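Local coordinates for hypothetical protein SpyM3_0169 (Streptococcus pyogenes, PDB 1PG6), which is of unknown function but belongs to the AIM24 family of the cupin clan and binds two calcium ions in its beta-rich chain, at residues A[25-30]-A[43-48]; A[34-39]-A[91-96]; A[111-116]-A[217-222]; A[158-163]-A[182-187]. All blocks are in the same frame, centred on the assembly; numbering follows the deposited sequence.

Contact 1 of 4, residues A[25-30]-A[43-48]; sequences LVEIDL and MVYHTE. With CA (calcium ion), chain C.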
loop_
_atom_site.group_PDB
_atom_site.type_symbol
_atom_site.label_atom_id
_atom_site.label_comp_id
_atom_site.label_asym_id
_atom_site.label_seq_id
_atom_site.Cartn_x
_atom_site.Cartn_y
_atom_site.Cartn_z
ATOM N N LEU A 25 -9.232 -0.106 12.960
ATOM C CA LEU A 25 -8.414 1.051 13.257
ATOM C C LEU A 25 -7.181 0.308 13.758
ATOM O O LEU A 25 -7.299 -0.807 14.276
ATOM C CB LEU A 25 -9.056 1.849 14.391
ATOM C CG LEU A 25 -9.103 3.373 14.335
ATOM C CD1 LEU A 25 -9.577 3.863 12.972
ATOM C CD2 LEU A 25 -10.026 3.860 15.439
ATOM N N VAL A 26 -6.002 0.878 13.571
ATOM C CA VAL A 26 -4.802 0.231 14.071
ATOM C C VAL A 26 -4.147 1.178 15.066
ATOM O O VAL A 26 -3.849 2.327 14.745
ATOM C CB VAL A 26 -3.800 -0.128 12.932
ATOM C CG1 VAL A 26 -3.433 1.103 12.130
ATOM C CG2 VAL A 26 -2.556 -0.781 13.524
ATOM N N GLU A 27 -3.978 0.697 16.294
ATOM C CA GLU A 27 -3.355 1.482 17.348
ATOM C C GLU A 27 -1.885 1.098 17.350
ATOM O O GLU A 27 -1.542 -0.085 17.416
ATOM C CB GLU A 27 -3.980 1.164 18.710
ATOM C CG GLU A 27 -5.478 1.416 18.802
ATOM C CD GLU A 27 -6.040 1.059 20.172
ATOM O OE1 GLU A 27 -5.808 -0.077 20.637
ATOM O OE2 GLU A 27 -6.717 1.909 20.785
ATOM N N ILE A 28 -1.020 2.102 17.278
ATOM C CA ILE A 28 0.418 1.877 17.229
ATOM C C ILE A 28 1.160 2.507 18.400
ATOM O O ILE A 28 0.942 3.670 18.728
ATOM C CB ILE A 28 1.002 2.455 15.920
ATOM C CG1 ILE A 28 0.388 1.733 14.715
ATOM C CG2 ILE A 28 2.515 2.320 15.908
ATOM C CD1 ILE A 28 0.813 2.316 13.382
ATOM N N ASP A 29 2.030 1.725 19.032
ATOM C CA ASP A 29 2.834 2.216 20.144
ATOM C C ASP A 29 4.261 2.385 19.654
ATOM O O ASP A 29 4.857 1.454 19.108
ATOM C CB ASP A 29 2.815 1.240 21.326
ATOM C CG ASP A 29 1.503 1.258 22.074
ATOM O OD1 ASP A 29 0.692 0.328 21.885
ATOM O OD2 ASP A 29 1.280 2.213 22.848
ATOM N N LEU A 30 4.796 3.586 19.843
ATOM C CA LEU A 30 6.157 3.898 19.423
ATOM C C LEU A 30 7.047 4.201 20.620
ATOM O O LEU A 30 6.684 4.989 21.490
ATOM C CB LEU A 30 6.162 5.110 18.488
ATOM C CG LEU A 30 5.520 4.968 17.106
ATOM C CD1 LEU A 30 5.611 6.298 16.375
ATOM C CD2 LEU A 30 6.221 3.880 16.320
HETATM N N MSE A 43 -3.773 9.255 9.571
HETATM C CA MSE A 43 -3.750 9.553 11.003
HETATM C C MSE A 43 -5.148 9.841 11.569
HETATM O O MSE A 43 -5.910 10.578 10.972
HETATM C CB MSE A 43 -2.854 10.769 11.249
HETATM C CG MSE A 43 -2.748 11.155 12.701
HETATM SE SE MSE A 43 -1.701 9.884 13.667
HETATM C CE MSE A 43 0.030 10.619 13.200
ATOM N N VAL A 44 -5.491 9.259 12.713
ATOM C CA VAL A 44 -6.789 9.526 13.334
ATOM C C VAL A 44 -6.518 10.386 14.561
ATOM O O VAL A 44 -7.217 11.363 14.822
ATOM C CB VAL A 44 -7.497 8.231 13.767
ATOM C CG1 VAL A 44 -8.816 8.557 14.456
ATOM C CG2 VAL A 44 -7.738 7.357 12.539
ATOM N N TYR A 45 -5.485 10.009 15.306
ATOM C CA TYR A 45 -5.071 10.752 16.484
ATOM C C TYR A 45 -3.701 10.278 16.945
ATOM O O TYR A 45 -3.230 9.212 16.549
ATOM C CB TYR A 45 -6.098 10.629 17.621
ATOM C CG TYR A 45 -6.308 9.244 18.194
ATOM C CD1 TYR A 45 -7.407 8.470 17.813
ATOM C CD2 TYR A 45 -5.438 8.725 19.152
ATOM C CE1 TYR A 45 -7.640 7.215 18.377
ATOM C CE2 TYR A 45 -5.661 7.469 19.722
ATOM C CZ TYR A 45 -6.761 6.723 19.331
ATOM O OH TYR A 45 -6.989 5.485 19.896
ATOM N N HIS A 46 -3.050 11.086 17.771
ATOM C CA HIS A 46 -1.731 10.732 18.265
ATOM C C HIS A 46 -1.409 11.532 19.516
ATOM O O HIS A 46 -1.966 12.608 19.729
ATOM C CB HIS A 46 -0.686 10.998 17.178
ATOM C CG HIS A 46 -0.571 12.439 16.783
ATOM N ND1 HIS A 46 0.163 13.351 17.509
ATOM C CD2 HIS A 46 -1.108 13.124 15.747
ATOM C CE1 HIS A 46 0.074 14.540 16.937
ATOM N NE2 HIS A 46 -0.692 14.430 15.867
ATOM N N THR A 47 -0.522 11.002 20.349
ATOM C CA THR A 47 -0.142 11.698 21.571
ATOM C C THR A 47 0.707 12.913 21.223
ATOM O O THR A 47 1.293 12.988 20.143
ATOM C CB THR A 47 0.633 10.772 22.529
ATOM O OG1 THR A 47 1.681 10.108 21.815
ATOM C CG2 THR A 47 -0.304 9.738 23.139
ATOM N N GLU A 48 0.767 13.866 22.148
ATOM C CA GLU A 48 1.517 15.101 21.951
ATOM C C GLU A 48 2.981 14.909 21.559
ATOM O O GLU A 48 3.511 15.666 20.745
ATOM C CB GLU A 48 1.439 15.959 23.218
ATOM C CG GLU A 48 2.070 17.339 23.086
ATOM C CD GLU A 48 1.352 18.221 22.077
ATOM O OE1 GLU A 48 1.377 17.895 20.871
ATOM O OE2 GLU A 48 0.759 19.239 22.496
HETATM CA CA CA C . -6.661 11.630 8.873
HETATM O O HOH W 1 -7.278 13.216 6.998
#
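The carboxylate of Glu27 and the ring of Tyr45 stand at right angles (90° between the planes), and the carboxylate reaches the phenol at its hydroxyl rather than over either face. Glu27 OE2 stops 3.7 Å from Tyr45 OH, a loose polar approach at the surface. Between the two backbones runs strand 91-95, antiparallel to both, so this contact spans a neighbour in a four-stranded antiparallel sheet. Strand 43-46 is an outermost strand of that sheet within the chain and carries a classic beta bulge: Val44 and Tyr45 both face Ala94. Glu27 reaches across because its chain runs straight on beyond CG (chi2 179°), while Tyr45, with CG between its backbone N and carbonyl carbon (chi1 64°), brings its hydroxyl end nearer. Next to this pair, Leu25 and Val44 pack obliquely at the sheet margin, with Ala96 touching both. Their nearest carbons, Leu25 CD1 and Val44 CG2, are 4.0 Å apart. Just before the bulge, the carbonyl O of Met43 (selenomethionine in the crystal) binds a calcium ion at 2.5 Å, together with Gly41 O and a water. Past the bulge, His46 ND1 donates to Thr47 O over 2.9 Å, with the acceptor lying in the imidazole plane.

Contact 2 of 4, residues A[34-39]-A[91-96]; sequences GSVYLQ and GKLALA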
loop_
_atom_site.group_PDB
_atom_site.type_symbol
_atom_site.label_atom_id
_atom_site.label_comp_id
_atom_site.label_asym_id
_atom_site.label_seq_id
_atom_site.Cartn_x
_atom_site.Cartn_y
_atom_site.Cartn_z
ATOM N N GLY A 34 11.405 6.033 18.001
ATOM C CA GLY A 34 10.767 5.176 17.014
ATOM C C GLY A 34 9.982 5.950 15.972
ATOM O O GLY A 34 9.492 7.048 16.239
ATOM N N SER A 35 9.859 5.382 14.777
ATOM C CA SER A 35 9.126 6.044 13.706
ATOM C C SER A 35 8.377 5.045 12.840
ATOM O O SER A 35 8.604 3.837 12.911
ATOM C CB SER A 35 10.082 6.839 12.817
ATOM O OG SER A 35 10.893 5.966 12.052
ATOM N N VAL A 36 7.485 5.567 12.009
ATOM C CA VAL A 36 6.713 4.725 11.118
ATOM C C VAL A 36 6.246 5.516 9.911
ATOM O O VAL A 36 5.867 6.684 10.029
ATOM C CB VAL A 36 5.480 4.134 11.840
ATOM C CG1 VAL A 36 4.618 5.250 12.407
ATOM C CG2 VAL A 36 4.679 3.272 10.884
ATOM N N TYR A 37 6.299 4.876 8.749
ATOM C CA TYR A 37 5.841 5.488 7.509
ATOM C C TYR A 37 4.345 5.203 7.459
ATOM O O TYR A 37 3.912 4.109 7.825
ATOM C CB TYR A 37 6.497 4.838 6.289
ATOM C CG TYR A 37 7.999 4.981 6.204
ATOM C CD1 TYR A 37 8.848 4.038 6.789
ATOM C CD2 TYR A 37 8.573 6.050 5.519
ATOM C CE1 TYR A 37 10.236 4.158 6.687
ATOM C CE2 TYR A 37 9.956 6.178 5.414
ATOM C CZ TYR A 37 10.779 5.234 5.996
ATOM O OH TYR A 37 12.148 5.359 5.879
ATOM N N LEU A 38 3.558 6.167 6.998
ATOM C CA LEU A 38 2.115 5.965 6.925
ATOM C C LEU A 38 1.453 6.573 5.701
ATOM O O LEU A 38 1.925 7.563 5.134
ATOM C CB LEU A 38 1.429 6.518 8.177
ATOM C CG LEU A 38 1.701 7.984 8.512
ATOM C CD1 LEU A 38 0.402 8.735 8.758
ATOM C CD2 LEU A 38 2.595 8.042 9.740
ATOM N N GLN A 39 0.354 5.948 5.301
ATOM C CA GLN A 39 -0.451 6.397 4.175
ATOM C C GLN A 39 -0.862 7.838 4.459
ATOM O O GLN A 39 -1.395 8.135 5.526
ATOM C CB GLN A 39 -1.689 5.504 4.075
ATOM C CG GLN A 39 -2.748 5.945 3.087
ATOM C CD GLN A 39 -3.996 5.083 3.188
ATOM O OE1 GLN A 39 -4.039 3.966 2.666
ATOM N NE2 GLN A 39 -5.011 5.588 3.886
ATOM N N GLY A 91 5.219 7.001 22.750
ATOM C CA GLY A 91 4.074 7.652 22.140
ATOM C C GLY A 91 3.075 6.701 21.511
ATOM O O GLY A 91 3.361 5.521 21.315
ATOM N N LYS A 92 1.898 7.225 21.184
ATOM C CA LYS A 92 0.847 6.422 20.582
ATOM C C LYS A 92 0.156 7.154 19.441
ATOM O O LYS A 92 0.105 8.382 19.411
ATOM C CB LYS A 92 -0.206 6.055 21.632
ATOM C CG LYS A 92 0.314 5.270 22.820
ATOM C CD LYS A 92 -0.808 4.989 23.808
ATOM C CE LYS A 92 -0.299 4.266 25.047
ATOM N NZ LYS A 92 -1.404 3.987 26.008
ATOM N N LEU A 93 -0.367 6.393 18.490
ATOM C CA LEU A 93 -1.096 6.989 17.384
ATOM C C LEU A 93 -2.020 5.925 16.826
ATOM O O LEU A 93 -1.812 4.731 17.044
ATOM C CB LEU A 93 -0.152 7.510 16.295
ATOM C CG LEU A 93 0.624 6.550 15.398
ATOM C CD1 LEU A 93 0.999 7.268 14.106
ATOM C CD2 LEU A 93 1.866 6.039 16.111
ATOM N N ALA A 94 -3.057 6.360 16.125
ATOM C CA ALA A 94 -4.013 5.433 15.542
ATOM C C ALA A 94 -4.195 5.812 14.084
ATOM O O ALA A 94 -4.276 6.994 13.755
ATOM C CB ALA A 94 -5.349 5.519 16.287
ATOM N N LEU A 95 -4.247 4.803 13.223
ATOM C CA LEU A 95 -4.411 5.016 11.791
ATOM C C LEU A 95 -5.677 4.355 11.286
ATOM O O LEU A 95 -6.148 3.369 11.856
ATOM C CB LEU A 95 -3.244 4.401 11.016
ATOM C CG LEU A 95 -1.820 4.788 11.399
ATOM C CD1 LEU A 95 -0.833 4.057 10.479
ATOM C CD2 LEU A 95 -1.666 6.293 11.295
ATOM N N ALA A 96 -6.212 4.899 10.200
ATOM C CA ALA A 96 -7.402 4.354 9.573
ATOM C C ALA A 96 -7.154 4.269 8.071
ATOM O O ALA A 96 -6.656 5.220 7.468
ATOM C CB ALA A 96 -8.600 5.261 9.846
#
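Leu38 turns its CG between the backbone N and the carbonyl carbon (chi1 55°), whereas Leu95 sets its own CG beside the backbone N and opposite the carbonyl carbon (chi1 -54°). With these settings the two side chains meet at about a right angle, the two methyls of Leu95 meeting, respectively, the CB and one methyl of Leu38. Leu95 CD1 rests 4.1 Å from Leu38 CB, and Leu95 CD2 lies at the same separation, 4.1 Å, from Leu38 CD1. Two residues back along both strands, Val36 CG1 and Leu93 CD1 make a slacker approach of 4.5 Å.

No hydrogen bond joins the two segments, because they belong to different sheets packed face to face, a beta sandwich consistent with the cupin clan. Strand 91-95 comes from the four-stranded sheet and strand 35-39 from a six-stranded one. They run in nearly the same direction, 25° apart, and draw closer toward their C-terminal ends: the CA atoms of Val36 and Leu93 are 10.3 Å apart, those of Leu38 and Leu95 8.2 Å. The apolar layer continues beyond the four residues, for Leu93 also touches Ile28, Leu30 and Met43, and Ala122 of strand 120-124 meets both Val36 and Leu95. Tyr37 projects the other way, onto Phe120 and Leu123.

Contact 3 of 4, residues A[111-116]-A[217-222]; sequences KQYRLN and HGEIYI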
loop_
_atom_site.group_PDB
_atom_site.type_symbol
_atom_site.label_atom_id
_atom_site.label_comp_id
_atom_site.label_asym_id
_atom_site.label_seq_id
_atom_site.Cartn_x
_atom_site.Cartn_y
_atom_site.Cartn_z
ATOM N N LYS A 111 11.334 -12.550 4.025
ATOM C CA LYS A 111 10.279 -12.330 3.046
ATOM C C LYS A 111 10.032 -10.835 2.879
ATOM O O LYS A 111 10.123 -10.067 3.838
ATOM C CB LYS A 111 8.989 -13.033 3.490
ATOM C CG LYS A 111 9.109 -14.553 3.553
ATOM C CD LYS A 111 7.822 -15.212 4.034
ATOM C CE LYS A 111 6.681 -15.058 3.032
ATOM N NZ LYS A 111 6.867 -15.893 1.809
ATOM N N GLN A 112 9.750 -10.432 1.647
ATOM C CA GLN A 112 9.467 -9.043 1.325
ATOM C C GLN A 112 8.259 -9.060 0.413
ATOM O O GLN A 112 7.878 -10.115 -0.096
ATOM C CB GLN A 112 10.646 -8.379 0.611
ATOM C CG GLN A 112 11.916 -8.257 1.450
ATOM C CD GLN A 112 11.717 -7.455 2.725
ATOM O OE1 GLN A 112 10.947 -6.497 2.760
ATOM N NE2 GLN A 112 12.433 -7.835 3.777
ATOM N N TYR A 113 7.662 -7.895 0.193
ATOM C CA TYR A 113 6.471 -7.816 -0.639
ATOM C C TYR A 113 6.427 -6.608 -1.555
ATOM O O TYR A 113 7.140 -5.626 -1.352
ATOM C CB TYR A 113 5.219 -7.778 0.246
ATOM C CG TYR A 113 5.072 -8.958 1.180
ATOM C CD1 TYR A 113 5.738 -8.993 2.410
ATOM C CD2 TYR A 113 4.312 -10.066 0.810
ATOM C CE1 TYR A 113 5.654 -10.107 3.244
ATOM C CE2 TYR A 113 4.225 -11.185 1.632
ATOM C CZ TYR A 113 4.896 -11.203 2.840
ATOM O OH TYR A 113 4.837 -12.328 3.625
ATOM N N ARG A 114 5.569 -6.705 -2.565
ATOM C CA ARG A 114 5.325 -5.626 -3.502
ATOM C C ARG A 114 3.841 -5.316 -3.280
ATOM O O ARG A 114 3.059 -6.212 -2.938
ATOM C CB ARG A 114 5.566 -6.074 -4.949
ATOM C CG ARG A 114 6.990 -6.557 -5.233
ATOM C CD ARG A 114 7.215 -6.733 -6.730
ATOM N NE ARG A 114 8.380 -7.570 -7.051
ATOM C CZ ARG A 114 9.641 -7.146 -7.062
ATOM N NH1 ARG A 114 9.931 -5.884 -6.772
ATOM N NH2 ARG A 114 10.615 -7.988 -7.374
ATOM N N LEU A 115 3.461 -4.055 -3.441
ATOM C CA LEU A 115 2.074 -3.653 -3.240
ATOM C C LEU A 115 1.612 -2.673 -4.292
ATOM O O LEU A 115 2.386 -1.849 -4.780
ATOM C CB LEU A 115 1.889 -2.974 -1.882
ATOM C CG LEU A 115 2.520 -3.562 -0.623
ATOM C CD1 LEU A 115 3.994 -3.215 -0.586
ATOM C CD2 LEU A 115 1.819 -2.977 0.600
ATOM N N ASN A 116 0.332 -2.762 -4.627
ATOM C CA ASN A 116 -0.277 -1.858 -5.589
ATOM C C ASN A 116 -0.598 -0.538 -4.914
ATOM O O ASN A 116 -0.614 -0.449 -3.688
ATOM C CB ASN A 116 -1.576 -2.452 -6.117
ATOM C CG ASN A 116 -1.371 -3.273 -7.353
ATOM O OD1 ASN A 116 -1.934 -4.361 -7.495
ATOM N ND2 ASN A 116 -0.566 -2.758 -8.268
ATOM N N HIS A 217 6.892 -19.128 -6.691
ATOM C CA HIS A 217 6.484 -19.492 -5.340
ATOM C C HIS A 217 6.301 -18.244 -4.486
ATOM O O HIS A 217 7.155 -17.359 -4.474
ATOM C CB HIS A 217 7.536 -20.387 -4.679
ATOM C CG HIS A 217 7.761 -21.684 -5.386
ATOM N ND1 HIS A 217 8.407 -21.770 -6.601
ATOM C CD2 HIS A 217 7.423 -22.951 -5.050
ATOM C CE1 HIS A 217 8.459 -23.033 -6.981
ATOM N NE2 HIS A 217 7.869 -23.771 -6.058
ATOM N N GLY A 218 5.189 -18.185 -3.760
ATOM C CA GLY A 218 4.929 -17.035 -2.913
ATOM C C GLY A 218 3.451 -16.821 -2.644
ATOM O O GLY A 218 2.609 -17.582 -3.122
ATOM N N GLU A 219 3.133 -15.787 -1.873
ATOM C CA GLU A 219 1.739 -15.491 -1.553
ATOM C C GLU A 219 1.208 -14.295 -2.330
ATOM O O GLU A 219 1.945 -13.369 -2.664
ATOM C CB GLU A 219 1.575 -15.228 -0.052
ATOM C CG GLU A 219 1.863 -16.424 0.844
ATOM C CD GLU A 219 3.321 -16.830 0.833
ATOM O OE1 GLU A 219 4.179 -15.959 1.101
ATOM O OE2 GLU A 219 3.605 -18.020 0.564
ATOM N N ILE A 220 -0.086 -14.335 -2.621
ATOM C CA ILE A 220 -0.756 -13.257 -3.333
ATOM C C ILE A 220 -1.968 -12.896 -2.484
ATOM O O ILE A 220 -2.776 -13.763 -2.166
ATOM C CB ILE A 220 -1.259 -13.718 -4.716
ATOM C CG1 ILE A 220 -0.075 -14.128 -5.594
ATOM C CG2 ILE A 220 -2.051 -12.603 -5.379
ATOM C CD1 ILE A 220 -0.485 -14.901 -6.827
ATOM N N TYR A 221 -2.081 -11.631 -2.093
ATOM C CA TYR A 221 -3.225 -11.194 -1.303
ATOM C C TYR A 221 -4.152 -10.430 -2.217
ATOM O O TYR A 221 -3.762 -9.429 -2.816
ATOM C CB TYR A 221 -2.777 -10.302 -0.142
ATOM C CG TYR A 221 -1.994 -11.056 0.895
ATOM C CD1 TYR A 221 -2.636 -11.683 1.966
ATOM C CD2 TYR A 221 -0.615 -11.210 0.770
ATOM C CE1 TYR A 221 -1.919 -12.448 2.886
ATOM C CE2 TYR A 221 0.107 -11.975 1.686
ATOM C CZ TYR A 221 -0.545 -12.588 2.731
ATOM O OH TYR A 221 0.182 -13.360 3.614
ATOM N N ILE A 222 -5.374 -10.918 -2.359
ATOM C CA ILE A 222 -6.328 -10.229 -3.208
ATOM C C ILE A 222 -7.448 -9.664 -2.354
ATOM O O ILE A 222 -7.640 -10.081 -1.211
ATOM C CB ILE A 222 -6.931 -11.160 -4.275
ATOM C CG1 ILE A 222 -7.696 -12.299 -3.608
ATOM C CG2 ILE A 222 -5.825 -11.712 -5.164
ATOM C CD1 ILE A 222 -8.533 -13.113 -4.572
HETATM O O HOH W 2 3.000 -14.045 2.730
#
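Lys111 and Glu219 join at the more open end of this contact, where both are partly exposed, while the rings of Tyr113 and Tyr221 are buried deeper in. The salt bridge is direct: Lys111 NZ donates over 2.8 Å to Glu219 OE1, which accepts through its syn lone pair, on the side of the other carboxylate oxygen. The two side chains cross at about a right angle, and the lysine gets there by bending twice near its end (chi3 67°, chi4 72°). Glu189 offers the same ammonium a second carboxylate.

Strands 113-116 and 219-223 do not pair with each other; each lies beside strand 183-187 in a six-stranded antiparallel sheet, and these side chains meet across that middle strand. The tyrosine pair makes an ordinary apolar contact in the buried part. Tyr113 CE2 comes to the edge of the Tyr221 ring, near its plane, 4.2 Å from Tyr221 CE2, with Leu106 of strand 103-108 packing against both rings. Between the buried and the open ends sits one water that gathers three oxygens. It donates to Glu219 OE1 at 2.8 Å and hydrogen-bonds to Tyr113 OH at 2.7 Å and to Tyr221 OH at 3.0 Å, lying in the plane of each ring at its edge. Glu219 OE1 is thereby gripped twice, by the ammonium and by the water.

Contact 4 of 4, residues A[158-163]-A[182-187]; sequences LLANSF and HVVAWS. With CA (calcium ion), chain B.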
loop_
_atom_site.group_PDB
_atom_site.type_symbol
_atom_site.label_atom_id
_atom_site.label_comp_id
_atom_site.label_asym_id
_atom_site.label_seq_id
_atom_site.Cartn_x
_atom_site.Cartn_y
_atom_site.Cartn_z
ATOM N N LEU A 158 4.993 -4.575 7.903
ATOM C CA LEU A 158 4.314 -3.841 6.850
ATOM C C LEU A 158 2.822 -4.032 7.088
ATOM O O LEU A 158 2.376 -5.149 7.355
ATOM C CB LEU A 158 4.666 -4.407 5.470
ATOM C CG LEU A 158 3.682 -4.060 4.338
ATOM C CD1 LEU A 158 3.847 -2.592 3.940
ATOM C CD2 LEU A 158 3.942 -4.958 3.131
ATOM N N LEU A 159 2.058 -2.950 7.028
ATOM C CA LEU A 159 0.610 -3.050 7.181
ATOM C C LEU A 159 0.012 -2.696 5.822
ATOM O O LEU A 159 0.241 -1.602 5.306
ATOM C CB LEU A 159 0.085 -2.073 8.245
ATOM C CG LEU A 159 0.543 -2.272 9.693
ATOM C CD1 LEU A 159 -0.176 -1.280 10.610
ATOM C CD2 LEU A 159 0.246 -3.696 10.139
ATOM N N ALA A 160 -0.731 -3.632 5.234
ATOM C CA ALA A 160 -1.378 -3.413 3.947
ATOM C C ALA A 160 -2.881 -3.360 4.206
ATOM O O ALA A 160 -3.365 -3.953 5.168
ATOM C CB ALA A 160 -1.047 -4.549 2.983
ATOM N N ASN A 161 -3.614 -2.644 3.360
ATOM C CA ASN A 161 -5.062 -2.515 3.543
ATOM C C ASN A 161 -5.790 -2.851 2.245
ATOM O O ASN A 161 -5.267 -2.631 1.161
ATOM C CB ASN A 161 -5.391 -1.080 3.952
ATOM C CG ASN A 161 -5.357 -0.133 2.774
ATOM O OD1 ASN A 161 -6.360 0.039 2.085
ATOM N ND2 ASN A 161 -4.203 0.454 2.513
ATOM N N SER A 162 -7.013 -3.361 2.363
ATOM C CA SER A 162 -7.798 -3.721 1.185
ATOM C C SER A 162 -9.095 -2.954 1.071
ATOM O O SER A 162 -9.585 -2.390 2.042
ATOM C CB SER A 162 -8.178 -5.198 1.244
ATOM O OG SER A 162 -9.044 -5.413 2.355
ATOM N N PHE A 163 -9.645 -2.939 -0.136
ATOM C CA PHE A 163 -10.966 -2.377 -0.368
ATOM C C PHE A 163 -11.732 -3.703 -0.496
ATOM O O PHE A 163 -11.520 -4.472 -1.438
ATOM C CB PHE A 163 -11.038 -1.610 -1.685
ATOM C CG PHE A 163 -12.428 -1.143 -2.035
ATOM C CD1 PHE A 163 -13.276 -0.619 -1.055
ATOM C CD2 PHE A 163 -12.885 -1.205 -3.345
ATOM C CE1 PHE A 163 -14.560 -0.168 -1.384
ATOM C CE2 PHE A 163 -14.171 -0.753 -3.689
ATOM C CZ PHE A 163 -15.008 -0.234 -2.708
ATOM N N HIS A 182 -7.794 -6.033 -8.134
ATOM C CA HIS A 182 -8.097 -6.904 -6.995
ATOM C C HIS A 182 -6.843 -7.406 -6.287
ATOM O O HIS A 182 -6.925 -8.196 -5.345
ATOM C CB HIS A 182 -8.933 -8.101 -7.453
ATOM C CG HIS A 182 -10.362 -7.760 -7.746
ATOM N ND1 HIS A 182 -11.331 -7.718 -6.766
ATOM C CD2 HIS A 182 -10.974 -7.398 -8.898
ATOM C CE1 HIS A 182 -12.479 -7.340 -7.304
ATOM N NE2 HIS A 182 -12.290 -7.139 -8.595
ATOM N N VAL A 183 -5.678 -6.943 -6.732
ATOM C CA VAL A 183 -4.423 -7.371 -6.128
ATOM C C VAL A 183 -3.960 -6.385 -5.066
ATOM O O VAL A 183 -3.766 -5.205 -5.339
ATOM C CB VAL A 183 -3.327 -7.538 -7.205
ATOM C CG1 VAL A 183 -1.987 -7.853 -6.557
ATOM C CG2 VAL A 183 -3.722 -8.649 -8.170
ATOM N N VAL A 184 -3.798 -6.873 -3.841
ATOM C CA VAL A 184 -3.363 -6.021 -2.739
ATOM C C VAL A 184 -1.839 -5.978 -2.614
ATOM O O VAL A 184 -1.217 -4.919 -2.734
ATOM C CB VAL A 184 -3.944 -6.517 -1.390
ATOM C CG1 VAL A 184 -3.443 -5.639 -0.245
ATOM C CG2 VAL A 184 -5.467 -6.498 -1.445
ATOM N N ALA A 185 -1.246 -7.141 -2.369
ATOM C CA ALA A 185 0.195 -7.248 -2.192
ATOM C C ALA A 185 0.621 -8.674 -2.505
ATOM O O ALA A 185 -0.193 -9.595 -2.458
ATOM C CB ALA A 185 0.559 -6.897 -0.750
ATOM N N TRP A 186 1.895 -8.868 -2.828
ATOM C CA TRP A 186 2.364 -10.211 -3.143
ATOM C C TRP A 186 3.851 -10.373 -2.860
ATOM O O TRP A 186 4.582 -9.390 -2.763
ATOM C CB TRP A 186 2.040 -10.542 -4.607
ATOM C CG TRP A 186 2.773 -9.698 -5.617
ATOM C CD1 TRP A 186 3.940 -10.019 -6.254
ATOM C CD2 TRP A 186 2.387 -8.409 -6.112
ATOM N NE1 TRP A 186 4.303 -9.013 -7.116
ATOM C CE2 TRP A 186 3.373 -8.012 -7.047
ATOM C CE3 TRP A 186 1.309 -7.549 -5.857
ATOM C CZ2 TRP A 186 3.309 -6.789 -7.730
ATOM C CZ3 TRP A 186 1.248 -6.332 -6.538
ATOM C CH2 TRP A 186 2.245 -5.965 -7.465
ATOM N N SER A 187 4.287 -11.618 -2.710
ATOM C CA SER A 187 5.688 -11.914 -2.417
ATOM C C SER A 187 6.639 -11.341 -3.457
ATOM O O SER A 187 6.410 -11.461 -4.661
ATOM C CB SER A 187 5.892 -13.423 -2.317
ATOM O OG SER A 187 5.194 -13.964 -1.205
HETATM CA CA CA B . -8.809 -0.299 3.109
HETATM O O HOH W 3 -9.088 -1.428 5.317
#
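One residue, Val184, makes all the close contacts on its side, spreading its two methyls over three successive residues, Ala160, Asn161 and Ser162. Its backbone explains the prominence: Val184 and Ala185 both face Tyr221 in a classic beta bulge, and the helix-like angles at Val184 (phi -89°, psi -61°) interrupt the regular strand. CG1, anti to the backbone N, lies 3.8 Å from Asn161 O and 4.2 Å from Ala160 CB. CG2 instead reaches Ser162 CB at 4.0 Å. No hydrogen bond crosses between the segments, and the nearest CA atoms, of Ser162 and Val184, are 6.4 Å apart.

Asn161 points its CB away from segment 182-187, and its amide binds a calcium ion. Its CG sits between the backbone N and the carbonyl carbon (chi1 78°), which brings OD1 to 2.7 Å from the metal, while Ser162 O binds at 2.5 Å. A water and Thr99 also coordinate the ion. The other end of the amide is held too, ND2 bonding to Gly118 O, so the Asn161 side chain is fixed at both polar atoms. Ser162 OG takes no part in the metal site and bonds instead to Gly164 O and Gln102 N.

The contact thus joins two six-stranded sheets near the centre of the molecule: strand 156-161 lies between strands 120-124 and 103-108 in one, and strand 183-187 between strands 113-116 and 219-223 in the other.

From the N terminus, contact 1 opens at strand 26-30 and closes at 43-48; contact 2 opens inside that loop at 34-39 and closes later at 91-96, so the two cross. Strand 91-95 lies between both strands of contact 1, and contact 2 then ties this small sheet to the first six-stranded one. Contact 3 begins afterwards at 111-116 and closes a loop of 100 residues at 217-222. Contact 4, 158-163 with 182-187, lies wholly within that loop; its second strand is the one that contact 3 spans. Because 156-161 and 35-39 share a sheet, contacts 2 and 4 together link all three sheets.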